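Local coordinates for glycerol Dehydrogenase (PDB 5XN8), which probably catalyses the NAD-dependent, metal-assisted oxidation of glycerol to dihydroxyacetone, letting microorganisms use glycerol as a carbon source without oxygen, at residues P161-V166 against H268-E273; S167-A172 against E301-P306; E178-Y183 against A198-A203; L250-A255 against H337-A342. All blocks are in the same frame, centred on the assembly; numbering follows the deposited sequence.

Interaction 1: P161-V166 against H268-E273. With ZN (zinc ion), chain E.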
loop_
_atom_site.group_PDB
_atom_site.type_symbol
_atom_site.label_atom_id
_atom_site.label_comp_id
_atom_site.label_asym_id
_atom_site.label_seq_id
_atom_site.Cartn_x
_atom_site.Cartn_y
_atom_site.Cartn_z
ATOM N N PRO A 161 -29.623 12.505 29.783
ATOM C CA PRO A 161 -28.616 13.547 29.548
ATOM C C PRO A 161 -27.385 13.031 28.804
ATOM O O PRO A 161 -26.857 11.959 29.134
ATOM C CB PRO A 161 -28.240 13.997 30.961
ATOM C CG PRO A 161 -29.476 13.764 31.761
ATOM C CD PRO A 161 -30.108 12.525 31.179
ATOM N N VAL A 162 -26.950 13.795 27.800
ATOM C CA VAL A 162 -25.867 13.371 26.899
ATOM C C VAL A 162 -24.588 13.023 27.649
ATOM O O VAL A 162 -23.887 12.086 27.269
ATOM C CB VAL A 162 -25.573 14.415 25.790
ATOM C CG1 VAL A 162 -24.996 15.732 26.317
ATOM C CG2 VAL A 162 -24.684 13.820 24.691
ATOM N N ARG A 163 -24.303 13.782 28.702
ATOM C CA ARG A 163 -23.127 13.575 29.563
ATOM C C ARG A 163 -22.976 12.139 30.078
ATOM O O ARG A 163 -21.852 11.632 30.205
ATOM C CB ARG A 163 -23.158 14.548 30.754
ATOM C CG ARG A 163 -21.845 14.650 31.521
ATOM C CD ARG A 163 -21.992 15.403 32.840
ATOM N NE ARG A 163 -20.880 15.076 33.731
ATOM C CZ ARG A 163 -20.730 15.500 34.983
ATOM N NH1 ARG A 163 -21.631 16.309 35.549
ATOM N NH2 ARG A 163 -19.660 15.109 35.677
ATOM N N LEU A 164 -24.095 11.495 30.390
ATOM C CA LEU A 164 -24.080 10.114 30.874
ATOM C C LEU A 164 -23.626 9.119 29.796
ATOM O O LEU A 164 -22.828 8.229 30.075
ATOM C CB LEU A 164 -25.445 9.731 31.443
ATOM C CG LEU A 164 -25.794 10.472 32.742
ATOM C CD1 LEU A 164 -27.304 10.580 32.930
ATOM C CD2 LEU A 164 -25.139 9.800 33.946
ATOM N N LEU A 165 -24.117 9.284 28.575
ATOM C CA LEU A 165 -23.670 8.455 27.443
ATOM C C LEU A 165 -22.180 8.652 27.130
ATOM O O LEU A 165 -21.486 7.689 26.779
ATOM C CB LEU A 165 -24.491 8.770 26.193
ATOM C CG LEU A 165 -24.179 7.903 24.968
ATOM C CD1 LEU A 165 -24.736 6.494 25.134
ATOM C CD2 LEU A 165 -24.712 8.550 23.708
ATOM N N VAL A 166 -21.707 9.892 27.245
ATOM C CA VAL A 166 -20.285 10.222 27.064
ATOM C C VAL A 166 -19.423 9.601 28.162
ATOM O O VAL A 166 -18.338 9.089 27.877
ATOM C CB VAL A 166 -20.049 11.755 26.985
ATOM C CG1 VAL A 166 -18.563 12.107 27.007
ATOM C CG2 VAL A 166 -20.702 12.315 25.735
ATOM N N HIS A 268 -17.338 15.242 41.954
ATOM C CA HIS A 268 -18.321 15.693 40.955
ATOM C C HIS A 268 -18.253 14.953 39.592
ATOM O O HIS A 268 -19.188 15.047 38.791
ATOM C CB HIS A 268 -18.260 17.220 40.770
ATOM C CG HIS A 268 -17.115 17.704 39.930
ATOM N ND1 HIS A 268 -15.802 17.602 40.331
ATOM C CD2 HIS A 268 -17.095 18.343 38.735
ATOM C CE1 HIS A 268 -15.018 18.140 39.410
ATOM N NE2 HIS A 268 -15.779 18.597 38.430
ATOM N N LEU A 269 -17.167 14.225 39.338
ATOM C CA LEU A 269 -16.997 13.491 38.083
ATOM C C LEU A 269 -17.601 12.104 38.144
ATOM O O LEU A 269 -17.542 11.444 39.174
ATOM C CB LEU A 269 -15.515 13.334 37.737
ATOM C CG LEU A 269 -14.693 14.561 37.379
ATOM C CD1 LEU A 269 -13.291 14.106 36.993
ATOM C CD2 LEU A 269 -15.338 15.344 36.244
ATOM N N TYR A 270 -18.150 11.656 37.018
ATOM C CA TYR A 270 -18.721 10.314 36.935
ATOM C C TYR A 270 -17.623 9.271 36.742
ATOM O O TYR A 270 -16.525 9.583 36.294
ATOM C CB TYR A 270 -19.742 10.213 35.799
ATOM C CG TYR A 270 -20.923 11.171 35.836
ATOM C CD1 TYR A 270 -21.383 11.757 37.026
ATOM C CD2 TYR A 270 -21.613 11.466 34.658
ATOM C CE1 TYR A 270 -22.472 12.626 37.017
ATOM C CE2 TYR A 270 -22.698 12.324 34.646
ATOM C CZ TYR A 270 -23.125 12.901 35.824
ATOM O OH TYR A 270 -24.208 13.761 35.781
ATOM N N HIS A 271 -17.956 8.032 37.068
ATOM C CA HIS A 271 -17.052 6.875 36.979
ATOM C C HIS A 271 -16.226 6.829 35.688
ATOM O O HIS A 271 -14.989 6.754 35.727
ATOM C CB HIS A 271 -17.891 5.591 37.111
ATOM C CG HIS A 271 -17.101 4.323 37.030
ATOM N ND1 HIS A 271 -16.264 3.892 38.036
ATOM C CD2 HIS A 271 -17.038 3.379 36.060
ATOM C CE1 HIS A 271 -15.713 2.743 37.686
ATOM N NE2 HIS A 271 -16.165 2.410 36.490
ATOM N N GLY A 272 -16.909 6.889 34.552
ATOM C CA GLY A 272 -16.260 6.731 33.264
ATOM C C GLY A 272 -15.399 7.889 32.799
ATOM O O GLY A 272 -14.460 7.698 32.032
ATOM N N GLU A 273 -15.717 9.089 33.274
ATOM C CA GLU A 273 -14.912 10.282 32.990
ATOM C C GLU A 273 -13.519 10.166 33.612
ATOM O O GLU A 273 -12.520 10.471 32.964
ATOM C CB GLU A 273 -15.611 11.534 33.513
ATOM C CG GLU A 273 -16.925 11.844 32.808
ATOM C CD GLU A 273 -17.682 12.994 33.452
ATOM O OE1 GLU A 273 -17.538 13.185 34.674
ATOM O OE2 GLU A 273 -18.436 13.716 32.734
HETATM ZN ZN ZN E . -15.624 0.982 34.862
HETATM O O HOH W 1 -19.359 13.283 29.921
HETATM O O HOH W 2 -15.501 -0.284 36.583
#
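Arg-163, in the first turn of helix 162-185, meets Tyr-270 and Glu-273 at the start of helix 271-285, joining two helix N-termini in the helical, metal-binding part of this iron-containing alcohol dehydrogenase fold. The charged interaction is a side-on salt bridge. Arg-163 NE reaches Glu-273 OE2 at 3.0 Å, while NH2 bonds OE1, also at 3.0 Å and nearly straight (172°), on the syn lone pair. The guanidinium and carboxylate are nearly coplanar (20°), which suits a two-nitrogen grip. Arg-163 suits the place because its chain, with CG anti to the backbone N (chi1 -166°), stays extended as far as NE. NH2 also donates to the carbonyl O of His-268, 3.2 Å away. Stacking comes second: the guanidinium lies flat on one face of the Tyr-270 ring, with CZ 3.8 Å from the ring centroid, a cation-pi contact that leaves the arginine edge turned to its acceptors. Apolar contact is slight, Leu-164 CD2 touching Tyr-270 CE2 at 3.6 Å. A water donates to both Arg-163 O and Glu-273 OE2. On the metal side, His-271 follows Tyr-270 directly, and its NE2 binds zinc at 2.2 Å together with Asp-171 and His-254; its backbone N bonds a glycerol, probably from the crystallisation liquor. Glu-273 has a further task at the helix start, where its carboxylate accepts from the backbone N of the N-cap residue Tyr-270. Glu-273 OE1 therefore takes two donors, Arg-163 NH2 and, from above the carboxylate plane, Tyr-270 N at 2.9 Å.

Interaction 2: S167-A172 against E301-P306. With ZN (zinc ion), chain E.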
loop_
_atom_site.group_PDB
_atom_site.type_symbol
_atom_site.label_atom_id
_atom_site.label_comp_id
_atom_site.label_asym_id
_atom_site.label_seq_id
_atom_site.Cartn_x
_atom_site.Cartn_y
_atom_site.Cartn_z
ATOM N N SER A 167 -19.889 9.645 29.406
ATOM C CA SER A 167 -19.186 8.957 30.497
ATOM C C SER A 167 -19.123 7.457 30.251
ATOM O O SER A 167 -18.120 6.816 30.570
ATOM C CB SER A 167 -19.840 9.244 31.846
ATOM O OG SER A 167 -19.003 8.807 32.903
ATOM N N GLY A 168 -20.187 6.900 29.665
ATOM C CA GLY A 168 -20.206 5.498 29.252
ATOM C C GLY A 168 -19.165 5.144 28.214
ATOM O O GLY A 168 -18.598 4.047 28.258
ATOM N N MET A 169 -18.924 6.054 27.270
ATOM C CA MET A 169 -17.862 5.873 26.269
ATOM C C MET A 169 -16.460 5.994 26.875
ATOM O O MET A 169 -15.516 5.357 26.403
ATOM C CB MET A 169 -18.041 6.855 25.111
ATOM C CG MET A 169 -19.262 6.565 24.259
ATOM S SD MET A 169 -19.344 7.593 22.773
ATOM C CE MET A 169 -19.728 9.185 23.507
ATOM N N GLY A 170 -16.331 6.807 27.916
ATOM C CA GLY A 170 -15.090 6.917 28.680
ATOM C C GLY A 170 -14.746 5.654 29.437
ATOM O O GLY A 170 -13.582 5.294 29.532
ATOM N N ASP A 171 -15.764 4.993 29.989
ATOM C CA ASP A 171 -15.599 3.715 30.699
ATOM C C ASP A 171 -15.251 2.598 29.722
ATOM O O ASP A 171 -14.471 1.693 30.043
ATOM C CB ASP A 171 -16.898 3.380 31.457
ATOM C CG ASP A 171 -16.734 2.282 32.505
ATOM O OD1 ASP A 171 -15.663 2.128 33.123
ATOM O OD2 ASP A 171 -17.729 1.571 32.747
ATOM N N ALA A 172 -15.827 2.679 28.530
ATOM C CA ALA A 172 -15.656 1.670 27.488
ATOM C C ALA A 172 -14.323 1.786 26.753
ATOM O O ALA A 172 -13.746 0.768 26.351
ATOM C CB ALA A 172 -16.812 1.754 26.501
ATOM N N GLU A 301 -11.285 14.696 23.551
ATOM C CA GLU A 301 -11.592 16.128 23.329
ATOM C C GLU A 301 -12.893 16.328 22.565
ATOM O O GLU A 301 -13.703 17.194 22.906
ATOM C CB GLU A 301 -10.460 16.822 22.566
ATOM C CG GLU A 301 -10.750 18.276 22.147
ATOM C CD GLU A 301 -9.566 18.976 21.515
ATOM O OE1 GLU A 301 -8.725 18.275 20.899
ATOM O OE2 GLU A 301 -9.456 20.219 21.614
ATOM N N LYS A 302 -13.062 15.520 21.528
ATOM C CA LYS A 302 -14.172 15.613 20.584
ATOM C C LYS A 302 -15.494 15.285 21.245
ATOM O O LYS A 302 -16.476 15.984 21.015
ATOM C CB LYS A 302 -13.874 14.657 19.426
ATOM C CG LYS A 302 -14.793 14.609 18.231
ATOM C CD LYS A 302 -14.084 13.883 17.071
ATOM C CE LYS A 302 -13.890 12.378 17.304
ATOM N NZ LYS A 302 -12.521 11.906 16.949
ATOM N N VAL A 303 -15.520 14.249 22.087
ATOM C CA VAL A 303 -16.758 13.850 22.768
ATOM C C VAL A 303 -17.024 14.615 24.083
ATOM O O VAL A 303 -18.187 14.749 24.489
ATOM C CB VAL A 303 -16.861 12.317 22.995
ATOM C CG1 VAL A 303 -16.745 11.543 21.673
ATOM C CG2 VAL A 303 -15.886 11.794 24.045
ATOM N N GLY A 304 -15.968 15.086 24.746
ATOM C CA GLY A 304 -16.090 15.839 26.003
ATOM C C GLY A 304 -15.646 15.105 27.254
ATOM O O GLY A 304 -16.296 15.190 28.294
ATOM N N LEU A 305 -14.521 14.399 27.158
ATOM C CA LEU A 305 -13.945 13.651 28.274
ATOM C C LEU A 305 -12.648 14.310 28.729
ATOM O O LEU A 305 -11.924 14.862 27.909
ATOM C CB LEU A 305 -13.675 12.205 27.853
ATOM C CG LEU A 305 -14.898 11.301 27.706
ATOM C CD1 LEU A 305 -14.520 10.042 26.934
ATOM C CD2 LEU A 305 -15.486 10.954 29.069
ATOM N N PRO A 306 -12.344 14.255 30.037
ATOM C CA PRO A 306 -11.187 14.995 30.572
ATOM C C PRO A 306 -9.840 14.438 30.142
ATOM O O PRO A 306 -9.612 13.244 30.284
ATOM C CB PRO A 306 -11.354 14.858 32.086
ATOM C CG PRO A 306 -12.120 13.619 32.261
ATOM C CD PRO A 306 -13.074 13.560 31.106
HETATM ZN ZN ZN E . -15.624 0.982 34.862
HETATM O O HOH W 2 -15.501 -0.284 36.583
#
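No ring or other flat side chain takes part where Leu-305 and Val-303 pack on Gly-170 and Met-169; the flat group of note is the Asp-171 carboxylate, which takes no part in the packing with 301-306 and is held through both its oxygens. OD1 binds zinc at 2.1 Å, and OD2 accepts a hydrogen bond from the backbone N of Asp-121. The setting is the helical domain of the iron-containing alcohol dehydrogenase fold: helix 162-185 carries this metal ligand on one side and receives the end of helix 290-303 on another. Because CG of Asp-171 is anti to the backbone N (chi1 -165°), its carboxylate swings toward the metal that His-254 and His-271 also bind.

Gly-170 suits the packed side, since Leu-305 CD2 occupies the place where a CB would sit. Met-169, long and unbranched, reaches out to set its terminal CE 4.2 Å from Val-303 CG1; Leu-210 and Ile-233 cover the same methionine. Gly-304 ends helix 290-303 with a positive phi (108°), a backbone shape in which a CB would press on the carbonyl O of Val-303. That turn brings Leu-305 round to face helix 162-185, where it also touches Ala-276 of helix 271-285. Both methyls of its branched end face the glycine, with CD2 4.1 Å and CD1 3.6 Å from Gly-170 CA.

Interaction 3: E178-Y183 against A198-A203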
loop_
_atom_site.group_PDB
_atom_site.type_symbol
_atom_site.label_atom_id
_atom_site.label_comp_id
_atom_site.label_asym_id
_atom_site.label_seq_id
_atom_site.Cartn_x
_atom_site.Cartn_y
_atom_site.Cartn_z
ATOM N N GLU A 178 -6.836 -2.211 28.914
ATOM C CA GLU A 178 -6.712 -3.035 30.114
ATOM C C GLU A 178 -6.853 -4.523 29.820
ATOM O O GLU A 178 -6.182 -5.362 30.446
ATOM C CB GLU A 178 -7.774 -2.629 31.139
ATOM C CG GLU A 178 -7.630 -1.193 31.635
ATOM C CD GLU A 178 -8.671 -0.840 32.669
ATOM O OE1 GLU A 178 -9.834 -0.616 32.308
ATOM O OE2 GLU A 178 -8.311 -0.761 33.850
ATOM N N ALA A 179 -7.754 -4.869 28.903
ATOM C CA ALA A 179 -7.898 -6.262 28.469
ATOM C C ALA A 179 -6.583 -6.722 27.866
ATOM O O ALA A 179 -6.007 -7.710 28.323
ATOM C CB ALA A 179 -9.020 -6.393 27.461
ATOM N N LYS A 180 -6.093 -5.966 26.877
ATOM C CA LYS A 180 -4.840 -6.284 26.156
ATOM C C LYS A 180 -3.614 -6.337 27.074
ATOM O O LYS A 180 -2.703 -7.126 26.841
ATOM C CB LYS A 180 -4.619 -5.289 25.007
ATOM C CG LYS A 180 -3.419 -5.544 24.107
ATOM C CD LYS A 180 -3.422 -6.952 23.531
ATOM C CE LYS A 180 -2.493 -7.079 22.336
ATOM N NZ LYS A 180 -1.052 -7.124 22.729
ATOM N N ALA A 181 -3.606 -5.509 28.117
ATOM C CA ALA A 181 -2.540 -5.511 29.129
ATOM C C ALA A 181 -2.589 -6.741 30.028
ATOM O O ALA A 181 -1.545 -7.248 30.444
ATOM C CB ALA A 181 -2.611 -4.252 29.972
ATOM N N CYS A 182 -3.798 -7.199 30.358
ATOM C CA CYS A 182 -3.976 -8.471 31.076
ATOM C C CYS A 182 -3.629 -9.674 30.199
ATOM O O CYS A 182 -3.054 -10.650 30.676
ATOM C CB CYS A 182 -5.403 -8.595 31.625
ATOM S SG CYS A 182 -5.749 -7.421 32.961
ATOM N N TYR A 183 -3.980 -9.603 28.920
ATOM C CA TYR A 183 -3.645 -10.664 27.957
ATOM C C TYR A 183 -2.131 -10.815 27.814
ATOM O O TYR A 183 -1.607 -11.932 27.913
ATOM C CB TYR A 183 -4.290 -10.361 26.602
ATOM C CG TYR A 183 -4.100 -11.417 25.539
ATOM C CD1 TYR A 183 -4.747 -12.644 25.625
ATOM C CD2 TYR A 183 -3.294 -11.176 24.428
ATOM C CE1 TYR A 183 -4.583 -13.618 24.639
ATOM C CE2 TYR A 183 -3.124 -12.128 23.432
ATOM C CZ TYR A 183 -3.770 -13.343 23.538
ATOM O OH TYR A 183 -3.593 -14.285 22.552
ATOM N N ALA A 198 -12.212 -14.722 22.212
ATOM C CA ALA A 198 -13.558 -14.130 22.147
ATOM C C ALA A 198 -13.685 -12.828 22.927
ATOM O O ALA A 198 -14.082 -11.798 22.379
ATOM C CB ALA A 198 -14.590 -15.131 22.661
ATOM N N ALA A 199 -13.342 -12.893 24.202
ATOM C CA ALA A 199 -13.421 -11.756 25.125
ATOM C C ALA A 199 -12.490 -10.621 24.733
ATOM O O ALA A 199 -12.879 -9.447 24.802
ATOM C CB ALA A 199 -13.110 -12.221 26.544
ATOM N N LEU A 200 -11.267 -10.961 24.331
ATOM C CA LEU A 200 -10.283 -9.970 23.861
ATOM C C LEU A 200 -10.686 -9.336 22.534
ATOM O O LEU A 200 -10.459 -8.147 22.319
ATOM C CB LEU A 200 -8.903 -10.615 23.720
ATOM C CG LEU A 200 -7.748 -9.706 23.276
ATOM C CD1 LEU A 200 -7.346 -8.766 24.388
ATOM C CD2 LEU A 200 -6.553 -10.512 22.815
ATOM N N SER A 201 -11.246 -10.134 21.631
ATOM C CA SER A 201 -11.750 -9.621 20.351
ATOM C C SER A 201 -12.879 -8.610 20.559
ATOM O O SER A 201 -12.938 -7.603 19.865
ATOM C CB SER A 201 -12.250 -10.763 19.473
ATOM O OG SER A 201 -13.511 -11.197 19.933
ATOM N N LEU A 202 -13.777 -8.898 21.500
ATOM C CA LEU A 202 -14.889 -7.990 21.836
ATOM C C LEU A 202 -14.400 -6.733 22.549
ATOM O O LEU A 202 -14.950 -5.649 22.348
ATOM C CB LEU A 202 -15.942 -8.700 22.692
ATOM C CG LEU A 202 -16.792 -9.780 22.026
ATOM C CD1 LEU A 202 -17.594 -10.507 23.095
ATOM C CD2 LEU A 202 -17.721 -9.249 20.948
ATOM N N ALA A 203 -13.363 -6.884 23.367
ATOM C CA ALA A 203 -12.630 -5.742 23.925
ATOM C C ALA A 203 -12.111 -4.800 22.841
ATOM O O ALA A 203 -12.234 -3.586 22.977
ATOM C CB ALA A 203 -11.475 -6.220 24.788
#
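Helix segments 178-183 and 198-203 run roughly antiparallel, at 145° with axes 9.6 Å apart, and come nearest at Ala-179 and Leu-200, whose CA atoms are 6.4 Å apart. They belong to helices 162-185 and 197-223, consecutive in the chain, which form a helical hairpin. Small residues let the backbones close in: Ala-179 CB touches Ala-203 CB at 3.6 Å. Leu-200 packs beside this pair. With CG anti to the backbone N (chi1 -178°), it reaches across so that its two methyls divide the work, CD1 lying 3.9 Å from Lys-180 CA. Lys-180 takes part mainly through its backbone and the apolar part of its chain; its NZ leads away to a salt bridge with Asp-184. Tyr-183 offers a broad apolar face, while its OH makes a weak hydrogen bond to Glu-197. The surroundings include a neighbouring subunit, whose Arg-232 packs on Tyr-183 and whose Glu-235 bonds the backbone N of Ala-198. The leucine and tyrosine side chains cross at about a right angle, in a CH-pi contact that puts Leu-200 CD2 over the middle of the Tyr-183 ring, 3.6 Å from its centroid.

Interaction 4: L250-A255 against H337-A342. With ZN (zinc ion), chain E.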
loop_
_atom_site.group_PDB
_atom_site.type_symbol
_atom_site.label_atom_id
_atom_site.label_comp_id
_atom_site.label_asym_id
_atom_site.label_seq_id
_atom_site.Cartn_x
_atom_site.Cartn_y
_atom_site.Cartn_z
ATOM N N LEU A 250 -9.343 -6.069 33.999
ATOM C CA LEU A 250 -9.023 -4.685 34.355
ATOM C C LEU A 250 -7.530 -4.553 34.662
ATOM O O LEU A 250 -6.876 -5.528 35.023
ATOM C CB LEU A 250 -9.771 -4.255 35.626
ATOM C CG LEU A 250 -11.292 -4.344 35.654
ATOM C CD1 LEU A 250 -11.793 -4.180 37.082
ATOM C CD2 LEU A 250 -11.898 -3.280 34.759
ATOM N N ALA A 251 -7.004 -3.337 34.560
ATOM C CA ALA A 251 -5.575 -3.106 34.776
ATOM C C ALA A 251 -5.325 -1.681 35.306
ATOM O O ALA A 251 -5.967 -1.303 36.284
ATOM C CB ALA A 251 -4.776 -3.438 33.515
ATOM N N ALA A 252 -4.439 -0.889 34.696
ATOM C CA ALA A 252 -4.012 0.390 35.286
ATOM C C ALA A 252 -5.120 1.423 35.380
ATOM O O ALA A 252 -5.319 2.030 36.442
ATOM C CB ALA A 252 -2.855 0.975 34.504
ATOM N N ALA A 253 -5.839 1.621 34.276
ATOM C CA ALA A 253 -6.858 2.673 34.170
ATOM C C ALA A 253 -7.871 2.717 35.321
ATOM O O ALA A 253 -8.186 3.797 35.839
ATOM C CB ALA A 253 -7.591 2.564 32.844
ATOM N N HIS A 254 -8.373 1.551 35.699
ATOM C CA HIS A 254 -9.383 1.420 36.775
ATOM C C HIS A 254 -8.770 1.495 38.175
ATOM O O HIS A 254 -9.411 1.976 39.108
ATOM C CB HIS A 254 -10.177 0.126 36.572
ATOM C CG HIS A 254 -11.430 0.314 35.777
ATOM N ND1 HIS A 254 -11.469 0.275 34.396
ATOM C CD2 HIS A 254 -12.703 0.480 36.181
ATOM C CE1 HIS A 254 -12.707 0.483 33.992
ATOM N NE2 HIS A 254 -13.486 0.589 35.051
ATOM N N ALA A 255 -7.544 1.016 38.331
ATOM C CA ALA A 255 -6.778 1.250 39.559
ATOM C C ALA A 255 -6.537 2.739 39.801
ATOM O O ALA A 255 -6.651 3.201 40.936
ATOM C CB ALA A 255 -5.457 0.505 39.523
ATOM N N HIS A 337 -1.392 -4.193 39.128
ATOM C CA HIS A 337 -0.419 -5.290 39.143
ATOM C C HIS A 337 -0.672 -6.350 38.062
ATOM O O HIS A 337 0.143 -7.257 37.882
ATOM C CB HIS A 337 -0.359 -5.926 40.533
ATOM C CG HIS A 337 -0.073 -4.938 41.616
ATOM N ND1 HIS A 337 -0.956 -4.686 42.644
ATOM C CD2 HIS A 337 0.968 -4.088 41.790
ATOM C CE1 HIS A 337 -0.452 -3.749 43.427
ATOM N NE2 HIS A 337 0.711 -3.366 42.929
ATOM N N ASN A 338 -1.790 -6.227 37.346
ATOM C CA ASN A 338 -2.035 -6.977 36.115
ATOM C C ASN A 338 -1.297 -6.427 34.881
ATOM O O ASN A 338 -1.397 -7.029 33.821
ATOM C CB ASN A 338 -3.545 -7.035 35.805
ATOM C CG ASN A 338 -4.348 -7.749 36.883
ATOM O OD1 ASN A 338 -3.826 -8.579 37.627
ATOM N ND2 ASN A 338 -5.639 -7.448 36.949
ATOM N N MET A 339 -0.573 -5.311 34.994
ATOM C CA MET A 339 0.246 -4.817 33.870
ATOM C C MET A 339 1.403 -5.773 33.590
ATOM O O MET A 339 1.920 -6.404 34.516
ATOM C CB MET A 339 0.806 -3.402 34.129
ATOM C CG MET A 339 -0.226 -2.298 34.237
ATOM S SD MET A 339 -1.274 -1.997 32.804
ATOM C CE MET A 339 -0.144 -1.198 31.657
ATOM N N PRO A 340 1.844 -5.858 32.321
ATOM C CA PRO A 340 2.925 -6.794 31.981
ATOM C C PRO A 340 4.342 -6.309 32.325
ATOM O O PRO A 340 5.309 -6.804 31.749
ATOM C CB PRO A 340 2.746 -6.971 30.465
ATOM C CG PRO A 340 2.192 -5.671 30.005
ATOM C CD PRO A 340 1.314 -5.181 31.120
ATOM N N PHE A 341 4.471 -5.352 33.248
ATOM C CA PHE A 341 5.779 -4.876 33.704
ATOM C C PHE A 341 5.645 -4.374 35.145
ATOM O O PHE A 341 4.530 -4.255 35.667
ATOM C CB PHE A 341 6.305 -3.769 32.781
ATOM C CG PHE A 341 5.280 -2.719 32.452
ATOM C CD1 PHE A 341 4.449 -2.865 31.345
ATOM C CD2 PHE A 341 5.132 -1.596 33.255
ATOM C CE1 PHE A 341 3.487 -1.911 31.053
ATOM C CE2 PHE A 341 4.182 -0.642 32.970
ATOM C CZ PHE A 341 3.358 -0.790 31.868
ATOM N N ALA A 342 6.780 -4.094 35.782
ATOM C CA ALA A 342 6.789 -3.614 37.160
ATOM C C ALA A 342 6.195 -2.206 37.257
ATOM O O ALA A 342 6.608 -1.306 36.515
ATOM C CB ALA A 342 8.205 -3.617 37.715
HETATM ZN ZN ZN E . -15.624 0.982 34.862
HETATM O O HOH W 2 -15.501 -0.284 36.583
#
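The zinc-binding helix 252-260 is met just at its N-terminal end by segment 337-342, the end of a short 3-10 turn and the loop after it, where Asn-338 bonds Leu-250 and Met-339 packs on Ala-251 and Ala-252. Asn-338 ND2 donates to the carbonyl O of Leu-250 at 3.0 Å; the bond is almost straight (176°), with the oxygen in the plane of the amide. A short side chain with an N-H at its tip suits this place, since the two backbones come close here, 5.4 Å from Ala-251 CA to Asn-338 CA. Met-339 next to it folds back, bent at chi2 (-61°) and chi3 (-73°), which turns its sulfur rather than its methyl toward the helix. SD lies 3.9 Å from Ala-251 CB and 3.8 Å from Ala-252 CB, small methyls that leave room for it.

In the fold, the loop leads from helix 318-329 to helix 345-363 of the helical domain, and it also touches helix 162-185, Met-339 resting on Ala-181. Ala-251 is the N-cap; its N is bonded by Glu-178 OE2 and its O by Thr-335. One turn on, His-254 NE2 binds zinc at 2.2 Å, and the metal carries a water as well. The imidazole is fixed in rotation from its other nitrogen, ND1 bonding Glu-178 OE1, while Leu-250 CD2 sits 3.6 Å above one face of the ring, toward its rim.

From the N terminus, helix 162-185 supplies the first partner of interactions 1, 2 and 3 in turn. Interaction 3 closes first, making a short hairpin with helix 197-223 within the longer loops of the other two. Interaction 4 then opens at 250-255. Interaction 1 closes at 268-273, tying helix 162-185 to the start of helix 271-285; interaction 2 at 301-306, tying it to the end of helix 290-303; and interaction 4 at 337-342, joining the start of helix 252-260 to the loop before helix 345-363. Thus 1, 2 and 4 all cross one another, whereas 3 and 4 follow in series. The crossing three each bring one ligand to the same zinc site, which the hairpin reaches through interaction 4.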